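Long-range contact in cadherin-related family member 2 (Mus musculus, PDB 5CYX), which probably joins adjacent microvilli of the epithelial brush border by calcium-dependent adhesion to CDHR5, through an extracellular region whose first three cadherin repeats make up this chain: residues A[16-29]-A[57-69]. Residues are numbered along the deposited sequence; the frame is centred on the assembly and turned at random.
With CA (calcium ion), chain B; CA (calcium ion), chain C.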
loop_
_atom_site.group_PDB
_atom_site.type_symbol
_atom_site.label_atom_id
_atom_site.label_comp_id
_atom_site.label_asym_id
_atom_site.label_seq_id
_atom_site.Cartn_x
_atom_site.Cartn_y
_atom_site.Cartn_z
ATOM N N LEU A 16 35.767 -20.655 -2.726
ATOM C CA LEU A 16 34.932 -21.829 -3.035
ATOM C C LEU A 16 33.436 -21.532 -2.863
ATOM O O LEU A 16 33.062 -20.910 -1.900
ATOM C CB LEU A 16 35.318 -22.997 -2.113
ATOM C CG LEU A 16 36.791 -23.413 -2.273
ATOM C CD1 LEU A 16 37.264 -24.371 -1.178
ATOM C CD2 LEU A 16 37.032 -24.039 -3.639
ATOM N N PRO A 17 32.577 -22.011 -3.765
ATOM C CA PRO A 17 31.157 -21.950 -3.436
ATOM C C PRO A 17 30.751 -22.963 -2.300
ATOM O O PRO A 17 31.247 -24.104 -2.272
ATOM C CB PRO A 17 30.482 -22.338 -4.745
ATOM C CG PRO A 17 31.487 -23.139 -5.528
ATOM C CD PRO A 17 32.842 -22.928 -4.899
ATOM N N GLU A 18 29.850 -22.514 -1.422
ATOM C CA GLU A 18 29.399 -23.277 -0.278
ATOM C C GLU A 18 28.653 -24.569 -0.671
ATOM O O GLU A 18 28.573 -25.446 0.098
ATOM C CB GLU A 18 28.558 -22.405 0.660
ATOM C CG GLU A 18 27.129 -22.056 0.223
ATOM C CD GLU A 18 26.250 -21.584 1.360
ATOM O OE1 GLU A 18 26.384 -22.098 2.527
ATOM O OE2 GLU A 18 25.366 -20.715 1.131
ATOM N N ASP A 19 28.157 -24.677 -1.902
ATOM C CA ASP A 19 27.524 -25.936 -2.386
ATOM C C ASP A 19 28.522 -26.903 -3.018
ATOM O O ASP A 19 28.097 -27.884 -3.633
ATOM C CB ASP A 19 26.394 -25.627 -3.375
ATOM C CG ASP A 19 26.869 -24.770 -4.522
ATOM O OD1 ASP A 19 28.087 -24.567 -4.595
ATOM O OD2 ASP A 19 26.073 -24.330 -5.363
ATOM N N LEU A 20 29.831 -26.661 -2.863
ATOM C CA LEU A 20 30.854 -27.613 -3.283
ATOM C C LEU A 20 30.657 -28.892 -2.494
ATOM O O LEU A 20 30.663 -28.860 -1.275
ATOM C CB LEU A 20 32.273 -27.123 -3.074
ATOM C CG LEU A 20 33.421 -27.960 -3.652
ATOM C CD1 LEU A 20 33.421 -27.977 -5.196
ATOM C CD2 LEU A 20 34.751 -27.402 -3.176
ATOM N N PRO A 21 30.412 -30.003 -3.186
ATOM C CA PRO A 21 30.158 -31.273 -2.484
ATOM C C PRO A 21 31.395 -31.869 -1.834
ATOM O O PRO A 21 32.510 -31.792 -2.377
ATOM C CB PRO A 21 29.696 -32.226 -3.599
ATOM C CG PRO A 21 29.509 -31.399 -4.796
ATOM C CD PRO A 21 30.301 -30.142 -4.642
ATOM N N VAL A 22 31.199 -32.509 -0.705
ATOM C CA VAL A 22 32.287 -33.198 -0.077
ATOM C C VAL A 22 32.809 -34.257 -1.033
ATOM O O VAL A 22 32.035 -34.979 -1.626
ATOM C CB VAL A 22 31.854 -33.874 1.230
ATOM C CG1 VAL A 22 33.013 -34.662 1.786
ATOM C CG2 VAL A 22 31.422 -32.816 2.246
ATOM N N GLY A 23 34.120 -34.334 -1.195
ATOM C CA GLY A 23 34.721 -35.322 -2.090
ATOM C C GLY A 23 34.993 -34.815 -3.488
ATOM O O GLY A 23 35.713 -35.461 -4.229
ATOM N N ALA A 24 34.442 -33.659 -3.867
ATOM C CA ALA A 24 34.832 -33.026 -5.129
ATOM C C ALA A 24 36.219 -32.472 -4.962
ATOM O O ALA A 24 36.611 -32.098 -3.856
ATOM C CB ALA A 24 33.880 -31.898 -5.477
ATOM N N VAL A 25 36.927 -32.320 -6.076
ATOM C CA VAL A 25 38.230 -31.679 -6.066
ATOM C C VAL A 25 38.056 -30.163 -5.878
ATOM O O VAL A 25 37.443 -29.497 -6.710
ATOM C CB VAL A 25 39.008 -31.975 -7.374
ATOM C CG1 VAL A 25 40.275 -31.143 -7.451
ATOM C CG2 VAL A 25 39.352 -33.453 -7.467
ATOM N N ALA A 26 38.620 -29.605 -4.809
ATOM C CA ALA A 26 38.522 -28.186 -4.596
ATOM C C ALA A 26 39.584 -27.464 -5.436
ATOM O O ALA A 26 39.337 -26.380 -5.956
ATOM C CB ALA A 26 38.698 -27.870 -3.161
ATOM N N PHE A 27 40.767 -28.062 -5.515
ATOM C CA PHE A 27 41.869 -27.527 -6.258
ATOM C C PHE A 27 43.088 -28.440 -6.170
ATOM O O PHE A 27 43.105 -29.426 -5.373
ATOM C CB PHE A 27 42.232 -26.125 -5.751
ATOM C CG PHE A 27 42.490 -26.049 -4.283
ATOM C CD1 PHE A 27 43.739 -26.338 -3.768
ATOM C CD2 PHE A 27 41.494 -25.662 -3.402
ATOM C CE1 PHE A 27 43.997 -26.242 -2.383
ATOM C CE2 PHE A 27 41.744 -25.567 -2.024
ATOM C CZ PHE A 27 42.994 -25.867 -1.519
ATOM N N TRP A 28 44.087 -28.078 -6.977
ATOM C CA TRP A 28 45.397 -28.710 -7.063
ATOM C C TRP A 28 46.446 -27.758 -6.555
ATOM O O TRP A 28 46.485 -26.591 -6.996
ATOM C CB TRP A 28 45.762 -29.014 -8.519
ATOM C CG TRP A 28 44.915 -30.025 -9.160
ATOM C CD1 TRP A 28 43.768 -29.811 -9.833
ATOM C CD2 TRP A 28 45.138 -31.428 -9.170
ATOM N NE1 TRP A 28 43.250 -31.001 -10.282
ATOM C CE2 TRP A 28 44.074 -32.012 -9.887
ATOM C CE3 TRP A 28 46.148 -32.245 -8.668
ATOM C CZ2 TRP A 28 43.976 -33.364 -10.103
ATOM C CZ3 TRP A 28 46.050 -33.630 -8.879
ATOM C CH2 TRP A 28 44.962 -34.172 -9.572
ATOM N N LEU A 29 47.316 -28.250 -5.679
ATOM C CA LEU A 29 48.522 -27.530 -5.296
ATOM C C LEU A 29 49.616 -27.938 -6.271
ATOM O O LEU A 29 49.795 -29.130 -6.521
ATOM C CB LEU A 29 48.937 -27.895 -3.885
ATOM C CG LEU A 29 47.989 -27.476 -2.769
ATOM C CD1 LEU A 29 48.283 -28.275 -1.497
ATOM C CD2 LEU A 29 48.074 -25.977 -2.526
ATOM N N THR A 57 50.486 -35.955 -5.430
ATOM C CA THR A 57 49.972 -35.358 -6.640
ATOM C C THR A 57 49.496 -33.926 -6.470
ATOM O O THR A 57 49.326 -33.237 -7.467
ATOM C CB THR A 57 48.811 -36.171 -7.247
ATOM O OG1 THR A 57 47.610 -35.923 -6.508
ATOM C CG2 THR A 57 49.142 -37.654 -7.284
ATOM N N GLY A 58 49.219 -33.507 -5.242
ATOM C CA GLY A 58 48.729 -32.150 -4.954
ATOM C C GLY A 58 47.215 -31.994 -5.043
ATOM O O GLY A 58 46.678 -30.901 -4.816
ATOM N N GLU A 59 46.529 -33.081 -5.384
ATOM C CA GLU A 59 45.079 -33.102 -5.464
ATOM C C GLU A 59 44.483 -32.792 -4.084
ATOM O O GLU A 59 44.774 -33.485 -3.121
ATOM C CB GLU A 59 44.604 -34.499 -5.907
ATOM C CG GLU A 59 43.139 -34.577 -6.266
ATOM C CD GLU A 59 42.664 -36.013 -6.414
ATOM O OE1 GLU A 59 42.565 -36.756 -5.395
ATOM O OE2 GLU A 59 42.396 -36.400 -7.546
ATOM N N VAL A 60 43.647 -31.763 -4.007
ATOM C CA VAL A 60 42.953 -31.414 -2.781
ATOM C C VAL A 60 41.465 -31.503 -2.949
ATOM O O VAL A 60 40.872 -30.711 -3.670
ATOM C CB VAL A 60 43.284 -29.997 -2.263
ATOM C CG1 VAL A 60 42.590 -29.752 -0.927
ATOM C CG2 VAL A 60 44.782 -29.808 -2.154
ATOM N N LYS A 61 40.874 -32.448 -2.238
ATOM C CA LYS A 61 39.426 -32.616 -2.164
ATOM C C LYS A 61 38.836 -31.973 -0.926
ATOM O O LYS A 61 39.500 -31.912 0.121
ATOM C CB LYS A 61 39.072 -34.107 -2.117
ATOM C CG LYS A 61 39.395 -34.836 -3.392
ATOM C CD LYS A 61 38.908 -36.266 -3.312
ATOM C CE LYS A 61 39.262 -37.065 -4.563
ATOM N NZ LYS A 61 39.005 -38.509 -4.276
ATOM N N LEU A 62 37.582 -31.545 -1.047
ATOM C CA LEU A 62 36.871 -30.987 0.056
ATOM C C LEU A 62 36.519 -32.165 0.990
ATOM O O LEU A 62 35.975 -33.143 0.518
ATOM C CB LEU A 62 35.605 -30.317 -0.399
ATOM C CG LEU A 62 34.791 -29.667 0.723
ATOM C CD1 LEU A 62 35.477 -28.417 1.275
ATOM C CD2 LEU A 62 33.387 -29.358 0.208
ATOM N N ALA A 63 36.824 -32.074 2.280
ATOM C CA ALA A 63 36.588 -33.263 3.205
ATOM C C ALA A 63 35.496 -33.055 4.254
ATOM O O ALA A 63 35.189 -33.954 5.055
ATOM C CB ALA A 63 37.888 -33.647 3.886
ATOM N N SER A 64 34.956 -31.837 4.312
ATOM C CA SER A 64 33.878 -31.547 5.221
ATOM C C SER A 64 33.067 -30.431 4.595
ATOM O O SER A 64 33.630 -29.626 3.910
ATOM C CB SER A 64 34.449 -31.136 6.570
ATOM O OG SER A 64 33.411 -30.691 7.412
ATOM N N PRO A 65 31.738 -30.403 4.829
ATOM C CA PRO A 65 30.869 -29.445 4.149
ATOM C C PRO A 65 31.163 -27.980 4.509
ATOM O O PRO A 65 31.437 -27.672 5.645
ATOM C CB PRO A 65 29.452 -29.861 4.608
ATOM C CG PRO A 65 29.577 -31.293 5.026
ATOM C CD PRO A 65 30.947 -31.387 5.619
ATOM N N LEU A 66 31.139 -27.128 3.492
ATOM C CA LEU A 66 31.256 -25.714 3.604
ATOM C C LEU A 66 29.889 -25.151 3.892
ATOM O O LEU A 66 28.888 -25.707 3.431
ATOM C CB LEU A 66 31.704 -25.126 2.251
ATOM C CG LEU A 66 33.107 -25.461 1.766
ATOM C CD1 LEU A 66 33.361 -24.797 0.419
ATOM C CD2 LEU A 66 34.161 -25.006 2.758
ATOM N N ASP A 67 29.838 -24.021 4.592
ATOM C CA ASP A 67 28.568 -23.432 4.979
ATOM C C ASP A 67 28.776 -21.965 5.272
ATOM O O ASP A 67 29.300 -21.589 6.320
ATOM C CB ASP A 67 27.974 -24.166 6.234
ATOM C CG ASP A 67 26.594 -23.619 6.620
ATOM O OD1 ASP A 67 25.917 -22.943 5.808
ATOM O OD2 ASP A 67 26.183 -23.803 7.748
ATOM N N PHE A 68 28.384 -21.137 4.317
ATOM C CA PHE A 68 28.535 -19.721 4.418
ATOM C C PHE A 68 27.844 -19.171 5.649
ATOM O O PHE A 68 28.369 -18.274 6.297
ATOM C CB PHE A 68 27.929 -19.041 3.198
ATOM C CG PHE A 68 28.026 -17.553 3.255
ATOM C CD1 PHE A 68 29.222 -16.925 2.938
ATOM C CD2 PHE A 68 26.932 -16.770 3.622
ATOM C CE1 PHE A 68 29.312 -15.540 2.961
ATOM C CE2 PHE A 68 27.023 -15.392 3.655
ATOM C CZ PHE A 68 28.220 -14.790 3.348
ATOM N N GLU A 69 26.676 -19.720 5.970
ATOM C CA GLU A 69 25.889 -19.212 7.092
ATOM C C GLU A 69 26.602 -19.317 8.460
ATOM O O GLU A 69 26.331 -18.485 9.342
ATOM C CB GLU A 69 24.524 -19.903 7.161
ATOM C CG GLU A 69 23.505 -19.338 6.194
ATOM C CD GLU A 69 23.879 -19.497 4.704
ATOM O OE1 GLU A 69 24.184 -20.581 4.212
ATOM O OE2 GLU A 69 23.880 -18.533 3.983
HETATM CA CA CA B . 24.620 -22.946 3.897
HETATM CA CA CA C . 23.516 -19.716 1.787
HETATM O O HOH W 1 29.680 -27.927 1.101
HETATM O O HOH W 2 22.637 -23.677 5.161
#
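Glu18 OE1 has two partners: one calcium ion, at 2.4 Å, and the backbone N of Phe68, which donates a hydrogen bond from above the carboxylate plane, 58° out of it. Asp67 OD1 and Glu69 OE1 bind the same calcium. Glu18 OE2 reaches the second calcium, which Glu69 holds through both its oxygens, so the two glutamates bridge the pair of ions, their side chains crossing at about a right angle with carboxylate planes 36° apart. The ions would offset the repulsion of so many acid groups. Behind the site, a water accepts from Leu66 N and lies 2.9 Å from Glu18 O and 2.7 Å from Leu20 O, while Leu66 CD1 packs on Leu16 CB.

At the other end, strands 25-29 and 59-62 run antiparallel through a classic beta bulge: Ala26 N and Phe27 N both donate to Val60 O, at 2.8 and 3.2 Å. Val60 CB sits over one face of the Phe27 ring, offset toward its rim. On the opposite face of the sheet, the six-membered ring of Trp28 lies against Glu59: Trp28 CZ3 is 3.4 Å from Glu59 CB, and a chi1 of -170°, anti to the backbone N, brings Glu59 CG over the ring in a CH-pi contact; Thr57 O meets the indole edge in plane. Replacing Trp28 with an alanine would probably leave the Glu59 methylenes without their aromatic partner and the chain free to swing.

All this belongs to the first cadherin repeat. Asp97, the carbonyl O of Arg98, Asp100 and, from the second repeat, Asp133 complete the second calcium's shell, tying this contact to the linker between repeats. Strand 51-53 flanks 59-62, and beyond 25-30 the sheet continues into a strand of a second subunit.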